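Local coordinates for protein alpha-1,2-Mannosidase (PDB 1HCU) that probably trims alpha-1,2-linked mannose residues from high-mannose N-glycans, as a calcium-dependent glycosyl hydrolase of family 47, at residues A[52-57]-A[99-104]; A[85-90]-A[137-142]; A[145-150]-A[157-162]. One frame throughout, in Å; residues are numbered along the deposited sequence.

Interactions 1 and 3 are buried. Interaction 2 is partly buried and lies at the protein surface, where it carries an N-linked sugar. Interactions 1 and 2 use two successive helices, 98-117 and 127-144, and their segments alternate along the chain. Interaction 3 follows in series, from just past helix 127-144 to strand 158-160. All three touch one another: Trp54 meets both the 85-90 loop and Phe161, and Asn162 reaches Thr89. None has a direct hydrogen bond between its two segments. Interaction 1 has polar groups and a salt bridge within one helix that includes a predicted active-site residue. Interaction 2 adds a bridging water to apolar packing. Interaction 3 is purely aliphatic between its two segments.

Interaction 1: residues A[52-57]-A[99-104]; sequences NGWGSS and FETNIR
Thr101 sets OG1 beside its backbone N (chi1 -56°), which puts the methyl CG2 anti to that N, and Trp54 swings its indole to the side of its own backbone N to meet it. The methyl CG2 of Thr101 comes obliquely within 3.8 Å of CZ3, on the six-membered ring of Trp54. The same threonine torsion sends OG1 back along its helix, where it bonds to the backbone O of Ser97. On the loop side, CB of Asn52 lies 3.7 Å above the plane of the Trp54 indole, toward its rim. Farther along, OG of Ser56 sits 3.5 Å from CD of Arg104. This is contact without a direct hydrogen bond, but OG of Ser451 bonds to both Ser56 OG and Arg104 NE and so ties the two segments together. Arg104 is extended from CG to NE. Its NH1 donates to OE1 of Glu100 at 2.6 Å in a salt bridge within helix 98-117, with an N-H...O angle of 153° and the oxygen tilted 16° out of the guanidinium plane. Asp38 holds the loop itself, taking the backbone N-H groups of Gly53, Gly55 and Ser56. Glu100 is predicted to be a proton donor of the active site. The chemistry is consistent with Ser56 and Ser451 helping to position Arg104, which in turn probably limits the turning of the Glu100 carboxyl group.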
loop_
_atom_site.group_PDB
_atom_site.type_symbol
_atom_site.label_atom_id
_atom_site.label_comp_id
_atom_site.label_asym_id
_atom_site.label_seq_id
_atom_site.Cartn_x
_atom_site.Cartn_y
_atom_site.Cartn_z
ATOM N N ASN A 52 -2.150 11.135 14.226
ATOM C CA ASN A 52 -1.731 11.439 15.591
ATOM C C ASN A 52 -0.771 12.630 15.748
ATOM O O ASN A 52 -0.161 12.804 16.801
ATOM C CB ASN A 52 -1.121 10.181 16.221
ATOM C CG ASN A 52 -2.091 9.018 16.236
ATOM O OD1 ASN A 52 -3.132 9.079 16.881
ATOM N ND2 ASN A 52 -1.763 7.959 15.508
ATOM N N GLY A 53 -0.635 13.438 14.702
ATOM C CA GLY A 53 0.217 14.608 14.782
ATOM C C GLY A 53 1.721 14.403 14.871
ATOM O O GLY A 53 2.436 15.275 15.375
ATOM N N TRP A 54 2.211 13.268 14.386
ATOM C CA TRP A 54 3.637 13.004 14.417
ATOM C C TRP A 54 4.352 13.490 13.149
ATOM O O TRP A 54 5.571 13.381 13.045
ATOM C CB TRP A 54 3.908 11.503 14.635
ATOM C CG TRP A 54 3.648 11.038 16.052
ATOM C CD1 TRP A 54 4.047 11.659 17.209
ATOM C CD2 TRP A 54 2.955 9.847 16.456
ATOM N NE1 TRP A 54 3.643 10.929 18.305
ATOM C CE2 TRP A 54 2.973 9.813 17.873
ATOM C CE3 TRP A 54 2.322 8.807 15.762
ATOM C CZ2 TRP A 54 2.381 8.778 18.608
ATOM C CZ3 TRP A 54 1.733 7.775 16.495
ATOM C CH2 TRP A 54 1.768 7.773 17.906
ATOM N N GLY A 55 3.603 14.034 12.193
ATOM C CA GLY A 55 4.223 14.518 10.967
ATOM C C GLY A 55 4.207 13.483 9.857
ATOM O O GLY A 55 5.211 13.255 9.177
ATOM N N SER A 56 3.047 12.869 9.676
ATOM C CA SER A 56 2.826 11.835 8.681
ATOM C C SER A 56 3.470 12.090 7.306
ATOM O O SER A 56 4.343 11.331 6.878
ATOM C CB SER A 56 1.311 11.626 8.525
ATOM O OG SER A 56 1.025 10.475 7.759
ATOM N N SER A 57 3.050 13.153 6.619
ATOM C CA SER A 57 3.597 13.463 5.298
ATOM C C SER A 57 5.120 13.594 5.252
ATOM O O SER A 57 5.743 13.216 4.262
ATOM C CB SER A 57 2.962 14.744 4.736
ATOM O OG SER A 57 1.589 14.549 4.449
ATOM N N PHE A 99 -1.966 -0.453 12.900
ATOM C CA PHE A 99 -1.737 -0.676 11.465
ATOM C C PHE A 99 -1.251 0.549 10.682
ATOM O O PHE A 99 -0.184 0.517 10.062
ATOM C CB PHE A 99 -3.021 -1.220 10.817
ATOM C CG PHE A 99 -2.982 -1.254 9.309
ATOM C CD1 PHE A 99 -2.142 -2.139 8.633
ATOM C CD2 PHE A 99 -3.792 -0.399 8.563
ATOM C CE1 PHE A 99 -2.110 -2.171 7.239
ATOM C CE2 PHE A 99 -3.767 -0.424 7.167
ATOM C CZ PHE A 99 -2.923 -1.314 6.504
ATOM N N GLU A 100 -2.036 1.621 10.694
ATOM C CA GLU A 100 -1.670 2.841 9.970
ATOM C C GLU A 100 -0.336 3.399 10.456
ATOM O O GLU A 100 0.496 3.827 9.652
ATOM C CB GLU A 100 -2.750 3.916 10.140
ATOM C CG GLU A 100 -4.158 3.523 9.686
ATOM C CD GLU A 100 -4.236 3.186 8.200
ATOM O OE1 GLU A 100 -3.400 3.691 7.422
ATOM O OE2 GLU A 100 -5.147 2.429 7.808
ATOM N N THR A 101 -0.128 3.392 11.770
ATOM C CA THR A 101 1.108 3.914 12.342
ATOM C C THR A 101 2.317 3.081 11.919
ATOM O O THR A 101 3.380 3.613 11.597
ATOM C CB THR A 101 1.028 3.945 13.889
ATOM O OG1 THR A 101 -0.120 4.703 14.285
ATOM C CG2 THR A 101 2.275 4.589 14.483
ATOM N N ASN A 102 2.135 1.769 11.909
ATOM C CA ASN A 102 3.181 0.835 11.540
ATOM C C ASN A 102 3.691 0.996 10.112
ATOM O O ASN A 102 4.890 1.163 9.886
ATOM C CB ASN A 102 2.669 -0.597 11.734
ATOM C CG ASN A 102 3.622 -1.634 11.175
ATOM O OD1 ASN A 102 4.658 -1.934 11.772
ATOM N ND2 ASN A 102 3.287 -2.170 10.012
ATOM N N ILE A 103 2.779 0.935 9.149
ATOM C CA ILE A 103 3.150 1.026 7.743
ATOM C C ILE A 103 3.732 2.377 7.322
ATOM O O ILE A 103 4.607 2.436 6.449
ATOM C CB ILE A 103 1.940 0.662 6.825
ATOM C CG1 ILE A 103 0.859 1.742 6.909
ATOM C CG2 ILE A 103 1.371 -0.692 7.236
ATOM C CD1 ILE A 103 -0.316 1.519 5.960
ATOM N N ARG A 104 3.262 3.457 7.944
ATOM C CA ARG A 104 3.759 4.797 7.608
ATOM C C ARG A 104 5.014 5.204 8.382
ATOM O O ARG A 104 6.085 5.381 7.806
ATOM C CB ARG A 104 2.679 5.857 7.853
ATOM C CG ARG A 104 1.512 5.848 6.885
ATOM C CD ARG A 104 0.666 7.095 7.090
ATOM N NE ARG A 104 -0.463 7.159 6.172
ATOM C CZ ARG A 104 -1.415 6.237 6.102
ATOM N NH1 ARG A 104 -1.364 5.182 6.904
ATOM N NH2 ARG A 104 -2.413 6.367 5.234
#

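Interaction 2: residues A[85-90]-A[137-142]; sequences NFTTTA and AQTLAN. With NAG (2-acetamido-2-deoxy-beta-D-glucopyranose), chain F.
Phe86 leans on Leu140 along CB and the CD1-CE1 side of its ring. CB starts the contact 4.0 Å from CG of Leu140, with the methyl CG2 of Thr139 slightly farther off. The ring then swings beside the backbone N (chi1 -74°). Its CG and CD1 both pass Leu140 CG, and CD1 is the nearer at 3.5 Å. CE1 reaches CD1 of Leu140, which stands over one ring face toward the rim. CE1 also packs against CG of Trp54, with the ring planes at about 55°. Without the ring, as with an alanine in its place, the space between Leu140 and Trp54 would probably be left unfilled and CG and CD1 of Leu140 would lose their aromatic partner. Beside this apolar patch, CG2 of Thr87 touches CG2 of Thr139 at 3.6 Å, methyl against methyl. One water spans the backbones, donating to Phe86 O at 2.8 Å and to Thr139 O at 2.6 Å. On the outer side of the loop, OD1 of Asn85 accepts two bonds in its carbonyl plane, from Thr87 N at 3.1 Å and from Thr87 OG1 at 2.6 Å. They fix the amide while ND2 carries the sugar, and Thr88 CG2 lies near the sugar O5. This is an Asx turn in a glycosylated Asn-Phe-Thr sequon, anchored through its middle residue, Phe86, to helix 127-144.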
loop_
_atom_site.group_PDB
_atom_site.type_symbol
_atom_site.label_atom_id
_atom_site.label_comp_id
_atom_site.label_asym_id
_atom_site.label_seq_id
_atom_site.Cartn_x
_atom_site.Cartn_y
_atom_site.Cartn_z
ATOM N N ASN A 85 8.043 13.320 19.138
ATOM C CA ASN A 85 7.883 12.653 20.423
ATOM C C ASN A 85 6.958 11.447 20.253
ATOM O O ASN A 85 5.738 11.562 20.392
ATOM C CB ASN A 85 7.289 13.605 21.468
ATOM C CG ASN A 85 7.454 13.079 22.880
ATOM O OD1 ASN A 85 7.435 11.867 23.103
ATOM N ND2 ASN A 85 7.616 13.986 23.839
ATOM N N PHE A 86 7.548 10.297 19.953
ATOM C CA PHE A 86 6.789 9.069 19.748
ATOM C C PHE A 86 6.393 8.364 21.039
ATOM O O PHE A 86 6.088 7.172 21.024
ATOM C CB PHE A 86 7.587 8.089 18.883
ATOM C CG PHE A 86 7.649 8.464 17.434
ATOM C CD1 PHE A 86 6.488 8.554 16.674
ATOM C CD2 PHE A 86 8.875 8.680 16.816
ATOM C CE1 PHE A 86 6.545 8.848 15.311
ATOM C CE2 PHE A 86 8.949 8.976 15.449
ATOM C CZ PHE A 86 7.779 9.059 14.694
ATOM N N THR A 87 6.403 9.079 22.159
ATOM C CA THR A 87 6.016 8.462 23.423
ATOM C C THR A 87 4.718 9.069 23.927
ATOM O O THR A 87 4.293 8.802 25.045
ATOM C CB THR A 87 7.083 8.643 24.521
ATOM O OG1 THR A 87 7.103 10.009 24.948
ATOM C CG2 THR A 87 8.464 8.250 24.002
ATOM N N THR A 88 4.077 9.877 23.095
ATOM C CA THR A 88 2.830 10.498 23.502
ATOM C C THR A 88 2.095 11.080 22.306
ATOM O O THR A 88 2.556 10.968 21.172
ATOM C CB THR A 88 3.102 11.629 24.526
ATOM O OG1 THR A 88 1.860 12.119 25.054
ATOM C CG2 THR A 88 3.863 12.776 23.873
ATOM N N THR A 89 0.935 11.669 22.569
ATOM C CA THR A 89 0.147 12.338 21.546
ATOM C C THR A 89 -0.233 13.696 22.134
ATOM O O THR A 89 -0.460 13.818 23.339
ATOM C CB THR A 89 -1.150 11.557 21.166
ATOM O OG1 THR A 89 -1.950 11.333 22.332
ATOM C CG2 THR A 89 -0.798 10.215 20.513
ATOM N N ALA A 90 -0.294 14.718 21.290
ATOM C CA ALA A 90 -0.645 16.047 21.765
ATOM C C ALA A 90 -2.007 15.993 22.441
ATOM O O ALA A 90 -2.224 16.623 23.475
ATOM C CB ALA A 90 -0.666 17.031 20.605
ATOM N N ALA A 137 12.378 4.722 15.630
ATOM C CA ALA A 137 11.534 3.594 15.226
ATOM C C ALA A 137 11.357 2.637 16.404
ATOM O O ALA A 137 10.256 2.170 16.684
ATOM C CB ALA A 137 12.161 2.861 14.049
ATOM N N GLN A 138 12.451 2.349 17.097
ATOM C CA GLN A 138 12.393 1.463 18.244
ATOM C C GLN A 138 11.567 2.100 19.365
ATOM O O GLN A 138 10.796 1.421 20.033
ATOM C CB GLN A 138 13.803 1.140 18.719
ATOM C CG GLN A 138 13.855 0.214 19.914
ATOM C CD GLN A 138 15.214 -0.426 20.076
ATOM O OE1 GLN A 138 16.240 0.206 19.833
ATOM N NE2 GLN A 138 15.231 -1.685 20.494
ATOM N N THR A 139 11.703 3.411 19.546
ATOM C CA THR A 139 10.933 4.114 20.570
ATOM C C THR A 139 9.438 3.959 20.276
ATOM O O THR A 139 8.645 3.658 21.176
ATOM C CB THR A 139 11.301 5.628 20.625
ATOM O OG1 THR A 139 12.659 5.778 21.056
ATOM C CG2 THR A 139 10.386 6.376 21.589
ATOM N N LEU A 140 9.059 4.159 19.014
ATOM C CA LEU A 140 7.666 4.030 18.590
ATOM C C LEU A 140 7.184 2.604 18.856
ATOM O O LEU A 140 6.130 2.384 19.461
ATOM C CB LEU A 140 7.534 4.308 17.089
ATOM C CG LEU A 140 6.321 5.068 16.540
ATOM C CD1 LEU A 140 6.227 4.824 15.028
ATOM C CD2 LEU A 140 5.038 4.636 17.220
ATOM N N ALA A 141 7.962 1.635 18.390
ATOM C CA ALA A 141 7.596 0.237 18.556
ATOM C C ALA A 141 7.465 -0.169 20.020
ATOM O O ALA A 141 6.639 -1.009 20.353
ATOM C CB ALA A 141 8.609 -0.659 17.856
ATOM N N ASN A 142 8.271 0.423 20.895
ATOM C CA ASN A 142 8.186 0.070 22.305
ATOM C C ASN A 142 6.854 0.482 22.917
ATOM O O ASN A 142 6.463 -0.031 23.962
ATOM C CB ASN A 142 9.357 0.674 23.094
ATOM C CG ASN A 142 10.644 -0.115 22.910
ATOM O OD1 ASN A 142 10.617 -1.343 22.783
ATOM N ND2 ASN A 142 11.774 0.578 22.906
HETATM C C1 NAG F . 7.618 13.577 25.231
HETATM C C2 NAG F . 8.652 14.382 26.025
HETATM C C3 NAG F . 8.635 13.929 27.486
HETATM C C4 NAG F . 7.220 13.990 28.069
HETATM C C5 NAG F . 6.249 13.223 27.164
HETATM C C6 NAG F . 4.820 13.376 27.622
HETATM C C7 NAG F . 10.642 15.156 24.908
HETATM C C8 NAG F . 11.922 14.790 24.178
HETATM N N2 NAG F . 9.971 14.157 25.469
HETATM O O3 NAG F . 9.509 14.746 28.249
HETATM O O4 NAG F . 7.214 13.413 29.373
HETATM O O5 NAG F . 6.316 13.729 25.813
HETATM O O6 NAG F . 4.330 14.670 27.306
HETATM O O7 NAG F . 10.268 16.330 24.957
HETATM O O HOH W 1 6.639 4.768 22.345
#

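Interaction 3: residues A[145-150]-A[157-162]; sequences KVAFTT and PTVFFN
Val159 sets its CG1 methyl against two residues of the 145-150 segment at once. CG1 of Val159 lies 3.5 Å from CG1 of Val146 and 3.8 Å from CB of Ala147. The Val146 methyl also reaches back to CB of Val159, at 3.9 Å. The two valines therefore overlap alongside and point in opposite directions, while the alanine meets one methyl alone. Torsions explain which branches are used. In Val159, CG1 is anti to the carbonyl carbon (chi1 -63°). In Val146, CG1 stands between the backbone N and the carbonyl carbon (chi1 76°), which brings it to Val159. Nothing polar joins the segments here. The contact rests on shape and on burial of aliphatic carbon. The 145-150 side is braced by its own hydrogen bonds. Phe148 N donates to Lys145 O at 3.0 Å and Thr149 N to Val146 O at 3.1 Å, the i to i+3 pattern of a 3-10 turn. Val146 O also takes the hydroxyl of Thr149, with OG1 2.6 Å away, in the carbonyl plane, at a C=O...O angle of 149°. Two bonds thus grip this one oxygen and hold the turn that carries Val146. On the strand, neighbours alternate: the CB atoms of Thr158 and Phe160 point away, and Val159 alone of the three faces the turn. Val98 and Leu144 add to the apolar surroundings of Val159, and Val98 also touches Ala147. Strand 158-160 is the middle one of a three-stranded antiparallel sheet, between 96-97 and 166-167. The arrangement is a 3-10 turn at the end of helix 127-144 packed on the central strand of a small sheet, within the helical (alpha/alpha)7 barrel fold of family 47.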
loop_
_atom_site.group_PDB
_atom_site.type_symbol
_atom_site.label_atom_id
_atom_site.label_comp_id
_atom_site.label_asym_id
_atom_site.label_seq_id
_atom_site.Cartn_x
_atom_site.Cartn_y
_atom_site.Cartn_z
ATOM N N LYS A 145 4.016 -1.944 20.957
ATOM C CA LYS A 145 4.021 -3.341 21.379
ATOM C C LYS A 145 2.967 -3.738 22.410
ATOM O O LYS A 145 2.665 -4.923 22.553
ATOM C CB LYS A 145 5.414 -3.745 21.872
ATOM C CG LYS A 145 5.823 -3.177 23.207
ATOM C CD LYS A 145 7.078 -3.882 23.697
ATOM C CE LYS A 145 7.500 -3.381 25.062
ATOM N NZ LYS A 145 8.696 -4.121 25.574
ATOM N N VAL A 146 2.396 -2.762 23.116
ATOM C CA VAL A 146 1.363 -3.059 24.118
ATOM C C VAL A 146 0.149 -3.691 23.424
ATOM O O VAL A 146 -0.687 -4.340 24.057
ATOM C CB VAL A 146 0.923 -1.769 24.902
ATOM C CG1 VAL A 146 0.013 -0.883 24.041
ATOM C CG2 VAL A 146 0.236 -2.158 26.200
ATOM N N ALA A 147 0.077 -3.504 22.111
ATOM C CA ALA A 147 -0.997 -4.045 21.291
ATOM C C ALA A 147 -1.036 -5.574 21.343
ATOM O O ALA A 147 -2.101 -6.184 21.199
ATOM C CB ALA A 147 -0.816 -3.588 19.846
ATOM N N PHE A 148 0.126 -6.189 21.542
ATOM C CA PHE A 148 0.212 -7.640 21.597
ATOM C C PHE A 148 -0.033 -8.248 22.966
ATOM O O PHE A 148 0.138 -9.460 23.135
ATOM C CB PHE A 148 1.573 -8.116 21.098
ATOM C CG PHE A 148 1.898 -7.666 19.709
ATOM C CD1 PHE A 148 2.555 -6.459 19.489
ATOM C CD2 PHE A 148 1.538 -8.444 18.614
ATOM C CE1 PHE A 148 2.849 -6.038 18.206
ATOM C CE2 PHE A 148 1.827 -8.029 17.325
ATOM C CZ PHE A 148 2.485 -6.822 17.121
ATOM N N THR A 149 -0.430 -7.431 23.940
ATOM C CA THR A 149 -0.677 -7.942 25.289
ATOM C C THR A 149 -2.085 -8.513 25.451
ATOM O O THR A 149 -2.727 -8.342 26.493
ATOM C CB THR A 149 -0.445 -6.857 26.390
ATOM O OG1 THR A 149 -1.269 -5.711 26.138
ATOM C CG2 THR A 149 1.019 -6.450 26.445
ATOM N N THR A 150 -2.570 -9.181 24.410
ATOM C CA THR A 150 -3.886 -9.804 24.449
ATOM C C THR A 150 -3.668 -11.248 24.907
ATOM O O THR A 150 -2.554 -11.752 24.863
ATOM C CB THR A 150 -4.529 -9.839 23.057
ATOM O OG1 THR A 150 -3.662 -10.539 22.155
ATOM C CG2 THR A 150 -4.770 -8.427 22.540
ATOM N N PRO A 157 -6.046 -3.699 17.605
ATOM C CA PRO A 157 -5.917 -2.673 16.559
ATOM C C PRO A 157 -5.647 -1.236 17.019
ATOM O O PRO A 157 -5.082 -0.432 16.272
ATOM C CB PRO A 157 -7.242 -2.787 15.810
ATOM C CG PRO A 157 -8.206 -3.135 16.901
ATOM C CD PRO A 157 -7.435 -4.190 17.689
ATOM N N THR A 158 -6.044 -0.916 18.243
ATOM C CA THR A 158 -5.863 0.432 18.765
ATOM C C THR A 158 -5.180 0.475 20.134
ATOM O O THR A 158 -5.468 -0.345 21.010
ATOM C CB THR A 158 -7.232 1.147 18.892
ATOM O OG1 THR A 158 -7.903 1.121 17.627
ATOM C CG2 THR A 158 -7.050 2.594 19.331
ATOM N N VAL A 159 -4.272 1.437 20.302
ATOM C CA VAL A 159 -3.568 1.644 21.571
ATOM C C VAL A 159 -3.571 3.130 21.904
ATOM O O VAL A 159 -3.980 3.959 21.089
ATOM C CB VAL A 159 -2.105 1.160 21.526
ATOM C CG1 VAL A 159 -2.061 -0.337 21.280
ATOM C CG2 VAL A 159 -1.321 1.933 20.463
ATOM N N PHE A 160 -3.136 3.459 23.115
ATOM C CA PHE A 160 -3.080 4.846 23.572
ATOM C C PHE A 160 -1.729 5.083 24.252
ATOM O O PHE A 160 -1.185 4.174 24.880
ATOM C CB PHE A 160 -4.213 5.130 24.575
ATOM C CG PHE A 160 -5.598 4.935 24.016
ATOM C CD1 PHE A 160 -6.170 3.665 23.946
ATOM C CD2 PHE A 160 -6.339 6.029 23.568
ATOM C CE1 PHE A 160 -7.469 3.486 23.437
ATOM C CE2 PHE A 160 -7.629 5.862 23.062
ATOM C CZ PHE A 160 -8.195 4.584 22.998
ATOM N N PHE A 161 -1.193 6.296 24.125
ATOM C CA PHE A 161 0.100 6.647 24.728
ATOM C C PHE A 161 -0.071 7.704 25.814
ATOM O O PHE A 161 0.746 7.816 26.727
ATOM C CB PHE A 161 1.059 7.227 23.677
ATOM C CG PHE A 161 1.600 6.218 22.709
ATOM C CD1 PHE A 161 2.506 6.602 21.727
ATOM C CD2 PHE A 161 1.202 4.894 22.769
ATOM C CE1 PHE A 161 3.010 5.677 20.816
ATOM C CE2 PHE A 161 1.695 3.961 21.868
ATOM C CZ PHE A 161 2.602 4.352 20.886
ATOM N N ASN A 162 -1.134 8.484 25.687
ATOM C CA ASN A 162 -1.422 9.569 26.599
ATOM C C ASN A 162 -2.771 9.320 27.265
ATOM O O ASN A 162 -3.784 9.175 26.582
ATOM C CB ASN A 162 -1.491 10.879 25.803
ATOM C CG ASN A 162 -1.643 12.098 26.685
ATOM O OD1 ASN A 162 -2.061 11.995 27.835
ATOM N ND2 ASN A 162 -1.309 13.268 26.142
#